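DNA repair and recombination protein RadB (Thermococcus kodakarensis, PDB 2CVF) probably takes part in DNA repair and homologous recombination as a RecA-like protein that binds DNA and has very weak ATPase activity. Local coordinates at residues A[26-31]-A[154-159]; A[104-109]-A[145-150]; A[129-134]-A[170-175]. All coordinates share one frame; numbering follows the deposited sequence.

Interaction 1 (A[26-31]-A[154-159]); sequences YGPYAS and QVHFDS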
# COMPACT_ATOMS: atom_id res chain seq x y z
N TYR A 26 3.42 -0.09 -6.74
CA TYR A 26 4.38 -1.15 -7.10
C TYR A 26 5.82 -0.62 -7.23
O TYR A 26 6.06 0.39 -7.87
CB TYR A 26 3.97 -1.93 -8.38
CG TYR A 26 3.89 -1.16 -9.71
CD1 TYR A 26 2.74 -1.27 -10.51
CD2 TYR A 26 4.95 -0.35 -10.17
CE1 TYR A 26 2.65 -0.59 -11.74
CE2 TYR A 26 4.86 0.33 -11.40
CZ TYR A 26 3.70 0.20 -12.17
OH TYR A 26 3.55 0.88 -13.37
N GLY A 27 6.77 -1.31 -6.62
CA GLY A 27 8.15 -0.87 -6.72
C GLY A 27 9.07 -1.96 -6.20
O GLY A 27 8.66 -3.12 -6.09
N PRO A 28 10.34 -1.64 -5.94
CA PRO A 28 11.24 -2.67 -5.43
C PRO A 28 11.29 -2.57 -3.90
O PRO A 28 10.47 -1.87 -3.28
CB PRO A 28 12.57 -2.26 -6.05
CG PRO A 28 12.51 -0.75 -5.93
CD PRO A 28 11.08 -0.42 -6.31
N TYR A 29 12.21 -3.33 -3.30
CA TYR A 29 12.47 -3.32 -1.86
C TYR A 29 13.33 -2.09 -1.57
O TYR A 29 14.02 -1.55 -2.46
CB TYR A 29 13.27 -4.57 -1.46
CG TYR A 29 14.58 -4.78 -2.24
CD1 TYR A 29 14.64 -4.59 -3.62
CD2 TYR A 29 15.72 -5.25 -1.61
CE1 TYR A 29 15.78 -4.87 -4.33
CE2 TYR A 29 16.86 -5.54 -2.32
CZ TYR A 29 16.89 -5.36 -3.69
OH TYR A 29 18.02 -5.72 -4.41
N ALA A 30 13.35 -1.69 -0.30
CA ALA A 30 14.16 -0.54 0.14
C ALA A 30 13.68 0.66 -0.62
O ALA A 30 14.44 1.22 -1.42
CB ALA A 30 15.64 -0.78 -0.17
N SER A 31 12.43 1.05 -0.40
CA SER A 31 11.88 2.19 -1.12
C SER A 31 10.90 3.06 -0.34
O SER A 31 10.63 4.20 -0.74
CB SER A 31 11.25 1.72 -2.44
OG SER A 31 10.34 0.66 -2.21
N GLN A 154 4.77 -5.43 -6.17
CA GLN A 154 6.22 -5.32 -6.36
C GLN A 154 6.77 -5.27 -7.80
O GLN A 154 6.01 -5.13 -8.77
CB GLN A 154 6.91 -6.43 -5.57
CG GLN A 154 6.90 -6.21 -4.06
CD GLN A 154 7.12 -7.49 -3.26
OE1 GLN A 154 6.92 -7.51 -2.05
NE2 GLN A 154 7.52 -8.56 -3.94
N VAL A 155 8.10 -5.34 -7.89
CA VAL A 155 8.93 -5.31 -9.10
C VAL A 155 9.00 -4.07 -9.99
O VAL A 155 10.00 -3.92 -10.70
CB VAL A 155 8.86 -6.60 -9.96
CG1 VAL A 155 8.34 -7.77 -9.15
CG2 VAL A 155 8.10 -6.36 -11.24
N HIS A 156 8.00 -3.21 -10.01
CA HIS A 156 8.08 -1.97 -10.80
C HIS A 156 8.65 -2.08 -12.23
O HIS A 156 8.82 -3.17 -12.78
CB HIS A 156 8.95 -0.94 -10.06
CG HIS A 156 10.43 -1.15 -10.23
ND1 HIS A 156 11.16 -0.57 -11.24
CD2 HIS A 156 11.31 -1.91 -9.52
CE1 HIS A 156 12.42 -0.96 -11.16
NE2 HIS A 156 12.53 -1.78 -10.13
N PHE A 157 8.98 -0.91 -12.80
CA PHE A 157 9.57 -0.82 -14.13
C PHE A 157 10.94 -1.47 -14.14
O PHE A 157 11.94 -0.76 -13.97
CB PHE A 157 9.80 0.65 -14.52
CG PHE A 157 8.57 1.41 -14.88
CD1 PHE A 157 7.41 1.30 -14.13
CD2 PHE A 157 8.60 2.29 -15.94
CE1 PHE A 157 6.29 2.07 -14.43
CE2 PHE A 157 7.49 3.07 -16.26
CZ PHE A 157 6.33 2.96 -15.50
N ASP A 158 11.05 -2.78 -14.29
CA ASP A 158 12.39 -3.32 -14.30
C ASP A 158 13.11 -2.95 -15.61
O ASP A 158 14.29 -2.63 -15.57
CB ASP A 158 12.43 -4.82 -13.97
CG ASP A 158 12.71 -5.11 -12.46
OD1 ASP A 158 12.65 -6.29 -12.05
OD2 ASP A 158 13.04 -4.17 -11.69
N SER A 159 12.39 -2.89 -16.72
CA SER A 159 12.97 -2.53 -18.04
C SER A 159 11.90 -2.24 -19.13
O SER A 159 11.71 -1.08 -19.53
CB SER A 159 13.94 -3.63 -18.55
OG SER A 159 15.22 -3.58 -17.93
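The carbonyl oxygen of G27 is approached twice by the chain that leaves strand 150-154. V155 N lies 2.9 Å from G27 O, and the CA of Q154 reaches G27 O in a C-H...O contact of 3.3 Å (angle at hydrogen 128°). The two chains run nearly at right angles, so they touch only briefly before parting. H156 packs on G27 and P28. H156 CB lies 3.4 Å from G27 CA, and the imidazole carbon CD2 of H156 lies 3.5 Å from CD of P28, with P28 CB close by. The side chains of Y26 and H156 cross at about a right angle. With CG of Y26 between the backbone N and the carbonyl carbon (chi1 63°), the ring passes H156 CA, its CD2 coming within 3.6 Å of that atom, and reaches F157. There the ring edges of Y26 and F157 meet, Y26 CE2 and F157 CE1 being 3.8 Å apart. P166 and K165 of the same loop also touch Y26 and F157, respectively, and F157 makes a cation-pi contact with R181. The contact joins the start of the predicted ATP-binding P-loop to the loop after strand 150-154, which probably corresponds to the DNA-binding L2 region of RecA relatives. Its chemistry is mainly carbon packing, with close backbone approaches at G27 O, and this places the two loops side by side.

Interaction 2 (A[104-109]-A[145-150]); sequences SNFALV and HNIPVI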
# COMPACT_ATOMS: atom_id res chain seq x y z
N SER A 104 -16.19 -1.04 10.06
CA SER A 104 -16.90 -0.11 10.92
C SER A 104 -16.55 1.28 10.34
O SER A 104 -16.16 1.43 9.18
CB SER A 104 -16.35 -0.17 12.37
OG SER A 104 -16.81 -1.26 13.16
N ASN A 105 -16.58 2.25 11.23
CA ASN A 105 -16.25 3.64 10.95
C ASN A 105 -14.74 3.72 11.27
O ASN A 105 -14.33 3.82 12.43
CB ASN A 105 -17.14 4.53 11.83
CG ASN A 105 -18.63 4.17 11.66
OD1 ASN A 105 -19.17 4.24 10.56
ND2 ASN A 105 -19.26 3.69 12.73
N PHE A 106 -13.92 3.48 10.26
CA PHE A 106 -12.48 3.48 10.46
C PHE A 106 -11.78 3.94 9.19
O PHE A 106 -12.40 3.98 8.13
CB PHE A 106 -12.00 2.08 10.92
CG PHE A 106 -11.85 1.10 9.81
CD1 PHE A 106 -12.97 0.63 9.13
CD2 PHE A 106 -10.59 0.66 9.42
CE1 PHE A 106 -12.83 -0.28 8.07
CE2 PHE A 106 -10.44 -0.25 8.37
CZ PHE A 106 -11.56 -0.72 7.69
N ALA A 107 -10.49 4.26 9.32
CA ALA A 107 -9.68 4.77 8.21
C ALA A 107 -9.40 3.95 6.93
O ALA A 107 -10.21 3.98 6.00
CB ALA A 107 -8.39 5.39 8.76
N LEU A 108 -8.23 3.28 6.87
CA LEU A 108 -7.79 2.51 5.67
C LEU A 108 -7.67 0.97 5.68
O LEU A 108 -8.15 0.27 6.57
CB LEU A 108 -6.40 2.97 5.20
CG LEU A 108 -5.67 4.29 5.15
CD1 LEU A 108 -5.22 4.66 6.51
CD2 LEU A 108 -4.46 4.01 4.27
N VAL A 109 -6.91 0.50 4.68
CA VAL A 109 -6.61 -0.91 4.44
C VAL A 109 -5.31 -0.91 3.65
O VAL A 109 -5.11 -0.06 2.80
CB VAL A 109 -7.67 -1.62 3.53
CG1 VAL A 109 -7.24 -3.05 3.22
CG2 VAL A 109 -9.07 -1.59 4.18
N HIS A 145 -18.15 1.66 -0.39
CA HIS A 145 -17.92 1.90 1.02
C HIS A 145 -17.06 3.13 1.32
O HIS A 145 -16.48 3.25 2.40
CB HIS A 145 -17.43 0.65 1.73
CG HIS A 145 -18.48 -0.42 1.87
ND1 HIS A 145 -19.82 -0.18 1.66
CD2 HIS A 145 -18.39 -1.72 2.23
CE1 HIS A 145 -20.51 -1.28 1.88
NE2 HIS A 145 -19.67 -2.24 2.22
N ASN A 146 -16.99 4.03 0.33
CA ASN A 146 -16.28 5.31 0.42
C ASN A 146 -14.94 5.28 1.14
O ASN A 146 -14.41 6.33 1.54
CB ASN A 146 -17.19 6.33 1.10
CG ASN A 146 -18.19 6.97 0.14
OD1 ASN A 146 -19.41 6.88 0.32
ND2 ASN A 146 -17.67 7.66 -0.87
N ILE A 147 -14.34 4.09 1.17
CA ILE A 147 -13.07 3.82 1.87
C ILE A 147 -11.86 3.68 0.94
O ILE A 147 -12.00 3.27 -0.22
CB ILE A 147 -13.23 2.51 2.69
CG1 ILE A 147 -12.21 2.43 3.83
CG2 ILE A 147 -13.09 1.30 1.78
CD1 ILE A 147 -12.18 1.03 4.50
N PRO A 148 -10.69 4.10 1.41
CA PRO A 148 -9.44 4.01 0.65
C PRO A 148 -8.58 2.82 1.14
O PRO A 148 -8.47 2.56 2.34
CB PRO A 148 -8.75 5.36 0.93
CG PRO A 148 -9.74 6.16 1.77
CD PRO A 148 -10.56 5.11 2.47
N VAL A 149 -7.97 2.10 0.20
CA VAL A 149 -7.13 0.94 0.53
C VAL A 149 -5.77 1.15 -0.15
O VAL A 149 -5.66 1.96 -1.09
CB VAL A 149 -7.81 -0.40 -0.02
CG1 VAL A 149 -6.95 -1.64 0.24
CG2 VAL A 149 -9.18 -0.59 0.59
N ILE A 150 -4.75 0.44 0.33
CA ILE A 150 -3.40 0.48 -0.24
C ILE A 150 -3.03 -0.96 -0.51
O ILE A 150 -2.99 -1.79 0.41
CB ILE A 150 -2.34 1.08 0.70
CG1 ILE A 150 -2.51 2.59 0.79
CG2 ILE A 150 -0.94 0.75 0.17
CD1 ILE A 150 -2.29 3.30 -0.50
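V109 and V149 sit beside each other on two chains that run in roughly the same direction, 32° apart end to end, and the V109 carbonyl accepts a hydrogen bond from I150 N, with an N-H...O angle of 141° and a doubtfully short length of 2.5 Å. The same V109 O also receives a C-H...O contact from V149 CA at 3.2 Å. One step earlier the roles reverse, and P148 O faces L108 CA at 3.4 Å. The valine side chains lie side by side and point the same way. Each sets CG1 anti to its backbone N (chi1 175° in V109), which leaves the two CG1 methyls together and V109 CG2 next to V149 CG2 at 3.7 Å. I147, two residues before V149, reaches the same side: its extended chain brings CD1 to 3.7 Å from CZ of F106, ring and chain crossing obliquely, and to 4.1 Å from V109 CG2, while its CG1 passes close to A107 O. On the other side L108 CD2 and I150 CG1 pack loosely at 4.2 Å. The row is flanked by strand 48-51, whose A49 is backbone hydrogen-bonded to L108, and by T23, bonded to V149 just ahead of strand 25-27. Adjacent parallel strands 109-111 and 150-154, linked through helices that include 134-144, form the beta-alpha-beta crossover characteristic of the RecA-like P-loop ATPase core, with 109-111 probably its Walker B strand.

Interaction 3 (A[129-134]-A[170-175]); sequences AELSRQ and QTLGYR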
# COMPACT_ATOMS: atom_id res chain seq x y z
N ALA A 129 -4.12 -15.29 -11.28
CA ALA A 129 -5.54 -15.05 -11.39
C ALA A 129 -5.87 -14.32 -10.09
O ALA A 129 -5.92 -13.09 -10.08
CB ALA A 129 -6.31 -16.36 -11.46
N GLU A 130 -5.91 -15.12 -9.01
CA GLU A 130 -6.22 -14.72 -7.62
C GLU A 130 -6.42 -13.24 -7.51
O GLU A 130 -7.53 -12.76 -7.29
CB GLU A 130 -5.10 -15.18 -6.66
CG GLU A 130 -5.56 -15.50 -5.22
CD GLU A 130 -4.48 -16.18 -4.36
OE1 GLU A 130 -3.54 -15.48 -3.88
OE2 GLU A 130 -4.57 -17.42 -4.19
N LEU A 131 -5.35 -12.53 -7.84
CA LEU A 131 -5.28 -11.08 -7.85
C LEU A 131 -6.43 -10.30 -8.54
O LEU A 131 -6.48 -9.07 -8.44
CB LEU A 131 -3.93 -10.69 -8.48
CG LEU A 131 -3.80 -9.40 -9.25
CD1 LEU A 131 -3.70 -8.31 -8.27
CD2 LEU A 131 -2.56 -9.42 -10.07
N SER A 132 -7.35 -10.98 -9.20
CA SER A 132 -8.42 -10.25 -9.89
C SER A 132 -9.78 -10.29 -9.22
O SER A 132 -10.55 -9.35 -9.37
CB SER A 132 -8.53 -10.70 -11.35
OG SER A 132 -9.25 -9.75 -12.11
N ARG A 133 -10.11 -11.38 -8.54
CA ARG A 133 -11.39 -11.48 -7.87
C ARG A 133 -11.30 -10.87 -6.48
O ARG A 133 -12.24 -10.24 -5.99
CB ARG A 133 -11.87 -12.93 -7.80
CG ARG A 133 -12.81 -13.34 -8.94
CD ARG A 133 -14.17 -12.64 -8.79
NE ARG A 133 -15.08 -12.91 -9.90
CZ ARG A 133 -16.32 -12.43 -9.99
NH1 ARG A 133 -16.81 -11.64 -9.02
NH2 ARG A 133 -17.09 -12.73 -11.03
N GLN A 134 -10.14 -11.05 -5.85
CA GLN A 134 -9.91 -10.51 -4.53
C GLN A 134 -10.11 -9.03 -4.76
O GLN A 134 -10.85 -8.40 -4.04
CB GLN A 134 -8.48 -10.74 -4.06
CG GLN A 134 -7.88 -12.10 -4.37
CD GLN A 134 -8.50 -13.24 -3.59
OE1 GLN A 134 -9.34 -13.98 -4.10
NE2 GLN A 134 -8.06 -13.40 -2.35
N GLN A 170 -2.37 -5.63 -16.70
CA GLN A 170 -3.77 -5.47 -17.12
C GLN A 170 -4.88 -5.56 -16.08
O GLN A 170 -5.98 -5.06 -16.32
CB GLN A 170 -4.09 -6.41 -18.29
CG GLN A 170 -3.43 -6.05 -19.65
CD GLN A 170 -1.92 -6.32 -19.71
OE1 GLN A 170 -1.41 -7.22 -19.02
NE2 GLN A 170 -1.20 -5.53 -20.50
N THR A 171 -4.61 -6.26 -14.97
CA THR A 171 -5.54 -6.43 -13.85
C THR A 171 -5.38 -5.19 -12.99
O THR A 171 -6.31 -4.43 -12.79
CB THR A 171 -5.14 -7.63 -12.96
OG1 THR A 171 -4.86 -8.77 -13.79
CG2 THR A 171 -6.25 -7.97 -11.97
N LEU A 172 -4.18 -5.01 -12.46
CA LEU A 172 -3.89 -3.85 -11.63
C LEU A 172 -4.47 -2.63 -12.33
O LEU A 172 -5.22 -1.88 -11.74
CB LEU A 172 -2.38 -3.67 -11.53
CG LEU A 172 -1.57 -4.90 -11.19
CD1 LEU A 172 -0.23 -4.88 -11.92
CD2 LEU A 172 -1.41 -4.97 -9.68
N GLY A 173 -4.18 -2.53 -13.63
CA GLY A 173 -4.65 -1.42 -14.46
C GLY A 173 -6.13 -1.42 -14.81
O GLY A 173 -6.50 -0.93 -15.88
N TYR A 174 -6.96 -2.03 -13.96
CA TYR A 174 -8.42 -2.07 -14.14
C TYR A 174 -9.06 -2.28 -12.77
O TYR A 174 -10.18 -1.81 -12.51
CB TYR A 174 -8.87 -3.22 -15.07
CG TYR A 174 -10.30 -3.00 -15.51
CD1 TYR A 174 -11.38 -3.23 -14.63
CD2 TYR A 174 -10.58 -2.35 -16.72
CE1 TYR A 174 -12.68 -2.79 -14.95
CE2 TYR A 174 -11.87 -1.92 -17.03
CZ TYR A 174 -12.90 -2.13 -16.15
OH TYR A 174 -14.14 -1.60 -16.44
N ARG A 175 -8.34 -2.96 -11.90
CA ARG A 175 -8.84 -3.26 -10.56
C ARG A 175 -8.43 -2.16 -9.58
O ARG A 175 -9.17 -1.80 -8.65
CB ARG A 175 -8.33 -4.66 -10.12
CG ARG A 175 -8.59 -5.80 -11.13
CD ARG A 175 -9.90 -5.58 -11.93
NE ARG A 175 -10.22 -6.65 -12.87
CZ ARG A 175 -11.33 -6.73 -13.60
NH1 ARG A 175 -12.26 -5.78 -13.52
NH2 ARG A 175 -11.55 -7.79 -14.37
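L131, just after the residues of helix 125-130, meets T171 first: its CG lies 3.9 Å from T171 CG2. The carbonyl oxygen of L131 faces the same methyl at 3.7 Å. Farther along the leucine, CD1 comes to 4.3 Å from CD2 of L172, the apolar end of the contact; A168 also touches L131, and P166 touches L172. S132 follows and carries the polar half. Its CB is 3.6 Å from T171 CG2, and its hydroxyl, turned anti to the backbone N (chi1 -162°), comes toward R175. There NE of the arginine gives S132 OG a weak hydrogen bond of 3.3 Å, bent to 137° at the hydrogen and oblique to the guanidinium. A bend at chi2 of R175 brings NE there. The hydroxyl of T171 is hydrogen-bonded to A168 O, leaving CG2, anti to the backbone N, to meet L131 and S132, while the carbonyl of S132 is bonded by Q136. Past S132 the chain enters helix 134-144, where R175 also touches L135 and Q136. The contact is surface packing on the flank of the RecA-like core, setting the turn between helices 125-130 and 134-144 on the start of the short helix 172-175.

From the N terminus, 26-31 comes first, at the edge strand 25-27, and waits longest for its partner. Segment 104-109 then leads into strand 109-111. Later in the chain, segment 129-134 bridges helices 125-130 and 134-144. Returning through 145-150, the chain closes interaction 2; a few residues later, 154-159 closes interaction 1, whose loop therefore contains the whole of interaction 2. Last, 170-175 comes back to 129-134, so interaction 3 crosses both others. Interactions 1 and 2 lie at opposite ends of strand 150-154, their centres about 25 Å apart. Interaction 3 adds the flanking helices, its nearest atoms about 5 Å from interaction 1 and about 9 Å from interaction 2.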